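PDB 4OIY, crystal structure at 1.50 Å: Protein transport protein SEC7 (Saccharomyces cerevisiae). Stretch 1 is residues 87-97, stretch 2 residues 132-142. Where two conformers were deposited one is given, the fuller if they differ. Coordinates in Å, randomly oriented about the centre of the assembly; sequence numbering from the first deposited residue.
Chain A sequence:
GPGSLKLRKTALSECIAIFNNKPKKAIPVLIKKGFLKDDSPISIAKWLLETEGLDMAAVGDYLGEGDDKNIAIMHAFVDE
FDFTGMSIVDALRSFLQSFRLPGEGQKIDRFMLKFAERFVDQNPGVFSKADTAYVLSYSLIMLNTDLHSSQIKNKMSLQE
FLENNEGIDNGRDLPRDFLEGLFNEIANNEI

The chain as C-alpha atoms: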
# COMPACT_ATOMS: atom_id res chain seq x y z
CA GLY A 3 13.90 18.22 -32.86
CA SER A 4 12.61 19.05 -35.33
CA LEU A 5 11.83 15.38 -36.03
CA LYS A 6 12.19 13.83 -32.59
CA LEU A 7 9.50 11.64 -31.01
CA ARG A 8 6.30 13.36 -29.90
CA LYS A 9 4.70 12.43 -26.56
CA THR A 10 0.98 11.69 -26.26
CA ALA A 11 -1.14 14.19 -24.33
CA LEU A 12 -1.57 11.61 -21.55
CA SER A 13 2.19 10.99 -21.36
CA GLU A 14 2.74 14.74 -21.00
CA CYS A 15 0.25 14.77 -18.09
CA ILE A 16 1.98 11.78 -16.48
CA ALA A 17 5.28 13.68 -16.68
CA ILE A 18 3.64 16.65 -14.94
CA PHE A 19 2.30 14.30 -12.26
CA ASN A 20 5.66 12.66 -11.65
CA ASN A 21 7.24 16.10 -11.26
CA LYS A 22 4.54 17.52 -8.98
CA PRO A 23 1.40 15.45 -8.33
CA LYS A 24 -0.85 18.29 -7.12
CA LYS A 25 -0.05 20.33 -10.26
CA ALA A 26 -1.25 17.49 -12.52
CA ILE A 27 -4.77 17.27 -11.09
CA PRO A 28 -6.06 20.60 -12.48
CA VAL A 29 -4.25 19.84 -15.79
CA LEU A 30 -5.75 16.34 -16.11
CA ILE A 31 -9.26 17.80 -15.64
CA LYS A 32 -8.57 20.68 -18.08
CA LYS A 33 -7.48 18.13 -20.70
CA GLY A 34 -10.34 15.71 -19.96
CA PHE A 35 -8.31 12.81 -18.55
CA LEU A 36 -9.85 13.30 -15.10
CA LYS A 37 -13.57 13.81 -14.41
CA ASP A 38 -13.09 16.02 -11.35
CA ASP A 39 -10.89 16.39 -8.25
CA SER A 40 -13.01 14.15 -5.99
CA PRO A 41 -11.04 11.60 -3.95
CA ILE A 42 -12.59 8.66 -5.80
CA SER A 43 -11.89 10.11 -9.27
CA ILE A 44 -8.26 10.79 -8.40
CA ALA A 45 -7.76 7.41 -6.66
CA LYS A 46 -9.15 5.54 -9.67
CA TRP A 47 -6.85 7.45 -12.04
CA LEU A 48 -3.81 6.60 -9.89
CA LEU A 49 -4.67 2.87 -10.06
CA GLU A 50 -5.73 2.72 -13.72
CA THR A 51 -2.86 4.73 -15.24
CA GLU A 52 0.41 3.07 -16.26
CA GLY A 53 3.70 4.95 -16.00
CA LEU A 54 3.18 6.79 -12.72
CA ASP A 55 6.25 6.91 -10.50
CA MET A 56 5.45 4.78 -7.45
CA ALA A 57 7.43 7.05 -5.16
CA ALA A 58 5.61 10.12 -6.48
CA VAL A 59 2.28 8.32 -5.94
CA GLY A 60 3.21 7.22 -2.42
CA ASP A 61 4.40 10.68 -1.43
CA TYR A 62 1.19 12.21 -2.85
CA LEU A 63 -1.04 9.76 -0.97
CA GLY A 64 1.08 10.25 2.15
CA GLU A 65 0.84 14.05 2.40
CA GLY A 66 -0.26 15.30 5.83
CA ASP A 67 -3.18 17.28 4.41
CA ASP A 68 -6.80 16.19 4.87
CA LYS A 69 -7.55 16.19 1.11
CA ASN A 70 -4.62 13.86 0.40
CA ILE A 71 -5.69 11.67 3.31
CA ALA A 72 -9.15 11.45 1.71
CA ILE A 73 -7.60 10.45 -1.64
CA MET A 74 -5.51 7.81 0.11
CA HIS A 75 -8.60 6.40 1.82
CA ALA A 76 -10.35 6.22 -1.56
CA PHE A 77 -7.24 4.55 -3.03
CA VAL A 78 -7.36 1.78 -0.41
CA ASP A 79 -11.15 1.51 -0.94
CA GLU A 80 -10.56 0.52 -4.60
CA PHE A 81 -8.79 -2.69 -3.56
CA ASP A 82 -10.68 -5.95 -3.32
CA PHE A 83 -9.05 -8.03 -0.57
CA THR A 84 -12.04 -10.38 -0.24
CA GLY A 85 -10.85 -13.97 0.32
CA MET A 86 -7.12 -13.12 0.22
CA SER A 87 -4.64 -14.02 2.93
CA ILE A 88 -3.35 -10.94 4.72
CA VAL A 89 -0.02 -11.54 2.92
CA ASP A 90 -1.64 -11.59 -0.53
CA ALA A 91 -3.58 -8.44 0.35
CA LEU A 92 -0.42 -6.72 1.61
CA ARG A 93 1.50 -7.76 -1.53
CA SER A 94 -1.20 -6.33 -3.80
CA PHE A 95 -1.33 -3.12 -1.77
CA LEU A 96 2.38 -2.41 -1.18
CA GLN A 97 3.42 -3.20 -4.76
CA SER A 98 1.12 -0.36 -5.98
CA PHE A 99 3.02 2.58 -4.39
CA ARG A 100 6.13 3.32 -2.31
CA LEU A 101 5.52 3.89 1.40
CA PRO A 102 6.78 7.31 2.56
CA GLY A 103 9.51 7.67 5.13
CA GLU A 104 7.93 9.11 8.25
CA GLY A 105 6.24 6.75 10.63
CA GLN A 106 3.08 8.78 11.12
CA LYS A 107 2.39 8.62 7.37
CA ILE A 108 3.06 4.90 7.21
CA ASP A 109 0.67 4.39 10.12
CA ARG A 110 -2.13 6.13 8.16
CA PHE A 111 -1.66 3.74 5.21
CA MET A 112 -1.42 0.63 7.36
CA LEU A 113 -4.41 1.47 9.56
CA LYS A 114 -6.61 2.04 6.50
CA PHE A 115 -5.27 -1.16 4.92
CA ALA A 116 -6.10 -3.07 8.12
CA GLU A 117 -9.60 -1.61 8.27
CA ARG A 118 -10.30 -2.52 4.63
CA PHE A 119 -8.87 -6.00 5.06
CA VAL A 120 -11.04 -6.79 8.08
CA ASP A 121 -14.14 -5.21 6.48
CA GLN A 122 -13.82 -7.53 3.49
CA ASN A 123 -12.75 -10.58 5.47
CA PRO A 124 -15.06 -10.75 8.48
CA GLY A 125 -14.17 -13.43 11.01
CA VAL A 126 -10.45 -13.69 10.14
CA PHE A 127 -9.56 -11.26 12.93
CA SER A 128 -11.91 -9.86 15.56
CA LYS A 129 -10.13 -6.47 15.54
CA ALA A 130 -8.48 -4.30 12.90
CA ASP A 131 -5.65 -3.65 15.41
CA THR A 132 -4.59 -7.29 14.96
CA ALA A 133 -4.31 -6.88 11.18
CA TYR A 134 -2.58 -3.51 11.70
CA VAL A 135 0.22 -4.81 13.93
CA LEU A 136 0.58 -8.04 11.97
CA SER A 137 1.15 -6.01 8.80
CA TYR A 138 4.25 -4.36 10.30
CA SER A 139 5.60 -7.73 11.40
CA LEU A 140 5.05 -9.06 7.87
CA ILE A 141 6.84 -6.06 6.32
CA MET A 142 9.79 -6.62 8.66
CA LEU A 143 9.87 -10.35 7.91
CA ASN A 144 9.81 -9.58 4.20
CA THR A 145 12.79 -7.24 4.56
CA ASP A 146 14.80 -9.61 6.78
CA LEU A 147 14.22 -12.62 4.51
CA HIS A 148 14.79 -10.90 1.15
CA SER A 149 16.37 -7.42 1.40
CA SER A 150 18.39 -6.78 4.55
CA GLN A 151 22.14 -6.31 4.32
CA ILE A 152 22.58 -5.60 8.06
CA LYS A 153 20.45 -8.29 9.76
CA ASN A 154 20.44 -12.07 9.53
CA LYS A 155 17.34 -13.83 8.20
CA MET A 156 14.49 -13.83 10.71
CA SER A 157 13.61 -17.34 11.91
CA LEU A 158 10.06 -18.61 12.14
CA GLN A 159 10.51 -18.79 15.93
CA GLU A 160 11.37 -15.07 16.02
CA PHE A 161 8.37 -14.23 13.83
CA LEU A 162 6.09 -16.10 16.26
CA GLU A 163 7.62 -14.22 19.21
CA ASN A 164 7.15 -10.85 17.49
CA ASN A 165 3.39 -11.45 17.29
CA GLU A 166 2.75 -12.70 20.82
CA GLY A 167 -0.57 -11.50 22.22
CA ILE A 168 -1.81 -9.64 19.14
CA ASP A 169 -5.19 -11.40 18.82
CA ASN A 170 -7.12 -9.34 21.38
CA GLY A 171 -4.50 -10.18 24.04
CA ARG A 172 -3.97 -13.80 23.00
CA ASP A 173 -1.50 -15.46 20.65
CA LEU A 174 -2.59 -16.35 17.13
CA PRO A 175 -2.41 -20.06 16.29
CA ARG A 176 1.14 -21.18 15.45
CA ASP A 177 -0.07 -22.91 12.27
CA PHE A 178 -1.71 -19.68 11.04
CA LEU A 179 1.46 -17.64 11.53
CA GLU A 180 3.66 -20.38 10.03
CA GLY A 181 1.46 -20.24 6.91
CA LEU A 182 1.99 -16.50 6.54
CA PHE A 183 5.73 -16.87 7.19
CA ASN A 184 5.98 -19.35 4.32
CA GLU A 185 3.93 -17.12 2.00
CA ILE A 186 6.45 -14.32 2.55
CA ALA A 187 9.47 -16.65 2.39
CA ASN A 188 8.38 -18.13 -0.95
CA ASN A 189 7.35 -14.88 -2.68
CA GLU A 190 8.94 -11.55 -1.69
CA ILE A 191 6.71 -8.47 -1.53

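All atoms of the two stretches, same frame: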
# COMPACT_ATOMS: atom_id res chain seq x y z
N SER A 87 -5.40 -14.02 1.68
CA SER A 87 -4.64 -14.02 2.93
C SER A 87 -4.16 -12.59 3.18
O SER A 87 -4.07 -11.78 2.25
CB SER A 87 -3.45 -14.95 2.87
OG SER A 87 -2.39 -14.40 2.11
N ILE A 88 -3.85 -12.27 4.43
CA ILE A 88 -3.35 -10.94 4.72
C ILE A 88 -2.04 -10.67 3.96
O ILE A 88 -1.79 -9.52 3.56
CB ILE A 88 -3.20 -10.68 6.24
CG1 ILE A 88 -2.88 -9.19 6.50
CG2 ILE A 88 -2.14 -11.57 6.85
CD1 ILE A 88 -2.90 -8.81 7.96
N VAL A 89 -1.24 -11.71 3.72
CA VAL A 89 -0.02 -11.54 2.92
C VAL A 89 -0.33 -11.19 1.46
O VAL A 89 0.29 -10.31 0.89
CB VAL A 89 0.90 -12.78 3.02
CG1 VAL A 89 2.00 -12.75 1.96
CG2 VAL A 89 1.48 -12.86 4.41
N ASP A 90 -1.29 -11.88 0.85
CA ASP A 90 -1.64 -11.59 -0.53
C ASP A 90 -2.24 -10.20 -0.66
O ASP A 90 -1.95 -9.48 -1.62
CB ASP A 90 -2.54 -12.68 -1.10
CG ASP A 90 -1.75 -13.91 -1.55
OD1 ASP A 90 -0.52 -13.80 -1.78
OD2 ASP A 90 -2.34 -14.99 -1.67
N ALA A 91 -3.03 -9.79 0.32
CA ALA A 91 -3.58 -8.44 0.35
C ALA A 91 -2.48 -7.40 0.49
O ALA A 91 -2.44 -6.43 -0.26
CB ALA A 91 -4.59 -8.29 1.47
N LEU A 92 -1.56 -7.62 1.42
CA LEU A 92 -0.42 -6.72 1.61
C LEU A 92 0.46 -6.63 0.36
O LEU A 92 0.94 -5.54 0.01
CB LEU A 92 0.43 -7.21 2.79
CG LEU A 92 1.39 -6.23 3.44
CD1 LEU A 92 0.63 -5.05 4.02
CD2 LEU A 92 2.18 -6.96 4.51
N ARG A 93 0.67 -7.75 -0.32
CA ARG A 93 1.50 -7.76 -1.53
C ARG A 93 0.84 -6.91 -2.61
O ARG A 93 1.50 -6.07 -3.24
CB ARG A 93 1.75 -9.19 -2.06
CG ARG A 93 2.79 -9.19 -3.18
CD ARG A 93 3.26 -10.55 -3.68
NE ARG A 93 3.81 -11.46 -2.66
CZ ARG A 93 3.10 -12.40 -2.03
NH1 ARG A 93 1.81 -12.55 -2.27
NH2 ARG A 93 3.69 -13.18 -1.14
N SER A 94 -0.45 -7.11 -2.82
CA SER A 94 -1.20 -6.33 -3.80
C SER A 94 -1.13 -4.84 -3.49
O SER A 94 -0.86 -4.02 -4.36
CB SER A 94 -2.66 -6.79 -3.83
OG SER A 94 -3.45 -5.93 -4.64
N PHE A 95 -1.32 -4.51 -2.22
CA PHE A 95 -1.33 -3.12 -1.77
C PHE A 95 0.05 -2.46 -1.88
O PHE A 95 0.20 -1.41 -2.51
CB PHE A 95 -1.83 -3.09 -0.32
CG PHE A 95 -2.00 -1.70 0.24
CD1 PHE A 95 -2.82 -0.78 -0.39
CD2 PHE A 95 -1.39 -1.34 1.43
CE1 PHE A 95 -2.98 0.49 0.13
CE2 PHE A 95 -1.55 -0.08 1.97
CZ PHE A 95 -2.35 0.84 1.32
N LEU A 96 1.06 -3.06 -1.26
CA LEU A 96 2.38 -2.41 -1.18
C LEU A 96 3.15 -2.39 -2.49
O LEU A 96 4.09 -1.61 -2.62
CB LEU A 96 3.24 -3.05 -0.09
CG LEU A 96 2.73 -2.90 1.35
CD1 LEU A 96 3.67 -3.61 2.31
CD2 LEU A 96 2.56 -1.44 1.75
N GLN A 97 2.76 -3.21 -3.45
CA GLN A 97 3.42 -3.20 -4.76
C GLN A 97 2.79 -2.14 -5.69
O GLN A 97 3.21 -1.99 -6.85
CB GLN A 97 3.37 -4.60 -5.39
CG GLN A 97 4.27 -5.59 -4.67
CD GLN A 97 4.29 -6.97 -5.32
OE1 GLN A 97 3.42 -7.31 -6.12
NE2 GLN A 97 5.28 -7.78 -4.95
N THR A 132 -5.35 -6.06 15.19
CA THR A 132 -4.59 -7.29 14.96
C THR A 132 -3.99 -7.29 13.56
O THR A 132 -2.81 -7.57 13.40
CB THR A 132 -5.49 -8.52 15.13
OG1 THR A 132 -6.07 -8.51 16.44
CG2 THR A 132 -4.70 -9.80 14.93
N ALA A 133 -4.80 -6.95 12.56
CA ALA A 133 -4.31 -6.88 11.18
C ALA A 133 -3.27 -5.77 11.02
O ALA A 133 -2.29 -5.92 10.30
CB ALA A 133 -5.47 -6.69 10.21
N TYR A 134 -3.49 -4.65 11.71
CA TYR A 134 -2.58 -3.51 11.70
C TYR A 134 -1.19 -3.91 12.18
O TYR A 134 -0.21 -3.75 11.47
CB TYR A 134 -3.16 -2.39 12.57
CG TYR A 134 -2.29 -1.16 12.78
CD1 TYR A 134 -2.09 -0.24 11.77
CD2 TYR A 134 -1.73 -0.89 14.03
CE1 TYR A 134 -1.32 0.90 11.97
CE2 TYR A 134 -0.97 0.24 14.24
CZ TYR A 134 -0.77 1.13 13.21
OH TYR A 134 -0.01 2.27 13.44
N VAL A 135 -1.10 -4.46 13.40
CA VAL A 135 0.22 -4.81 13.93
C VAL A 135 0.87 -5.96 13.17
O VAL A 135 2.09 -5.98 12.98
CB VAL A 135 0.22 -5.10 15.44
CG1 VAL A 135 -0.28 -3.89 16.22
CG2 VAL A 135 -0.57 -6.36 15.77
N LEU A 136 0.06 -6.91 12.73
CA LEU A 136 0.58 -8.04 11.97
C LEU A 136 1.21 -7.57 10.67
O LEU A 136 2.22 -8.12 10.24
CB LEU A 136 -0.53 -9.06 11.70
CG LEU A 136 -0.13 -10.33 10.94
CD1 LEU A 136 1.03 -11.03 11.62
CD2 LEU A 136 -1.32 -11.27 10.84
N SER A 137 0.62 -6.54 10.05
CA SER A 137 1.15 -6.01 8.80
C SER A 137 2.58 -5.49 8.95
O SER A 137 3.40 -5.71 8.08
CB SER A 137 0.23 -4.93 8.24
OG SER A 137 -1.02 -5.48 7.90
N TYR A 138 2.88 -4.82 10.06
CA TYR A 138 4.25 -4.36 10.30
C TYR A 138 5.22 -5.53 10.49
O TYR A 138 6.35 -5.50 10.00
CB TYR A 138 4.35 -3.44 11.51
CG TYR A 138 3.77 -2.09 11.24
CD1 TYR A 138 4.55 -1.07 10.69
CD2 TYR A 138 2.43 -1.82 11.50
CE1 TYR A 138 4.00 0.17 10.42
CE2 TYR A 138 1.89 -0.59 11.24
CZ TYR A 138 2.68 0.40 10.70
OH TYR A 138 2.13 1.63 10.43
N SER A 139 4.76 -6.56 11.18
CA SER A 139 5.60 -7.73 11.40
C SER A 139 5.89 -8.43 10.07
O SER A 139 6.99 -8.94 9.86
CB SER A 139 4.92 -8.69 12.38
OG SER A 139 5.74 -9.81 12.62
N LEU A 140 4.90 -8.45 9.18
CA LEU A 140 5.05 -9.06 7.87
C LEU A 140 5.99 -8.24 6.99
O LEU A 140 6.79 -8.81 6.26
CB LEU A 140 3.70 -9.23 7.18
CG LEU A 140 2.79 -10.29 7.81
CD1 LEU A 140 1.37 -10.17 7.29
CD2 LEU A 140 3.35 -11.68 7.57
N ILE A 141 5.91 -6.91 7.07
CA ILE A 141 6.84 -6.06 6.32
C ILE A 141 8.27 -6.29 6.79
O ILE A 141 9.20 -6.40 5.98
CB ILE A 141 6.46 -4.57 6.45
CG1 ILE A 141 5.18 -4.28 5.66
CG2 ILE A 141 7.59 -3.67 5.94
CD1 ILE A 141 4.53 -2.96 6.00
N MET A 142 8.45 -6.38 8.10
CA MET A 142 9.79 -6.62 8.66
C MET A 142 10.34 -7.99 8.27
O MET A 142 11.51 -8.13 7.96
CB MET A 142 9.78 -6.50 10.18
CG MET A 142 11.14 -6.75 10.80
SD MET A 142 11.21 -6.34 12.54
CE MET A 142 10.06 -7.45 13.31

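Two helices of one chain, residues 88-96 and 132-142, pack across each other at a steep angle: their N-to-C directions differ by 71° (signed crossing angle -71°), and their axes approach to 10.8 Å. The second helix extends beyond the stretch at both ends, whereas the first begins at I88, directly after the N-cap residue S87. Backbone hydrogen bonds of the i to i+4 kind run through the first helix and most of the second, for example L96 N to L92 O (2.8 Å) and L140 N to L136 O (2.9 Å). The backbones come nearest at three places, with CA-CA distances of 7.4 Å for L92 and S137, 7.5 Å for V89 and L140, and 7.7 Å for I88 and A133. No hydrogen bond joins the two stretches; the contact is one of side-chain packing, and it buries 357 Å² in total.

I88 is the knob of the interface. Its CA-to-CB bond points toward the second helix, and its extended side chain (chi1 t, chi2 t) sits in the hole formed by A133, L136, S137 and L140. I88 CD1 lies 4.0 Å from A133 CB and 3.8 Å from S137 OG, while I88 CG2 lies 4.1 Å from L136 CD2 and 3.8 Å from L140 CD1. I88 CD1 also lies 3.8 Å from A133 O, so the knob reaches the backbone of the second helix. The S137 hydroxyl beside this knob is not left without a partner, since S137 OG donates to A133 O at 2.8 Å, within its own helix.

One turn after I88, L92 also points toward the partner helix. L92 CD2 packs 3.8 Å from L140 CB and 4.2 Å from I141 CG1, and lies 4.0 Å from S137 O. L140 thus meets three residues of the first helix, the third being V89, whose CG2 lies 3.9 Å from L140 CD2. A further turn along, L96 CD1 reaches I141 CG1 at 3.7 Å. The CA-to-CB bond of I141 points sideways, but the end of its side chain comes nearer to the first helix; I141 CG1 is its closest atom to both L92 and L96. I88, L92 and L96, spaced four apart, all point toward the second helix, and V89, pointing sideways, adds to the contact beside I88.

Polar interactions within the first stretch lie outside this apolar contact. S87 OG accepts from D90 N at 3.0 Å, capping the helix start, and R93 NH1 forms a salt bridge with D90 OD1 at 2.7 Å.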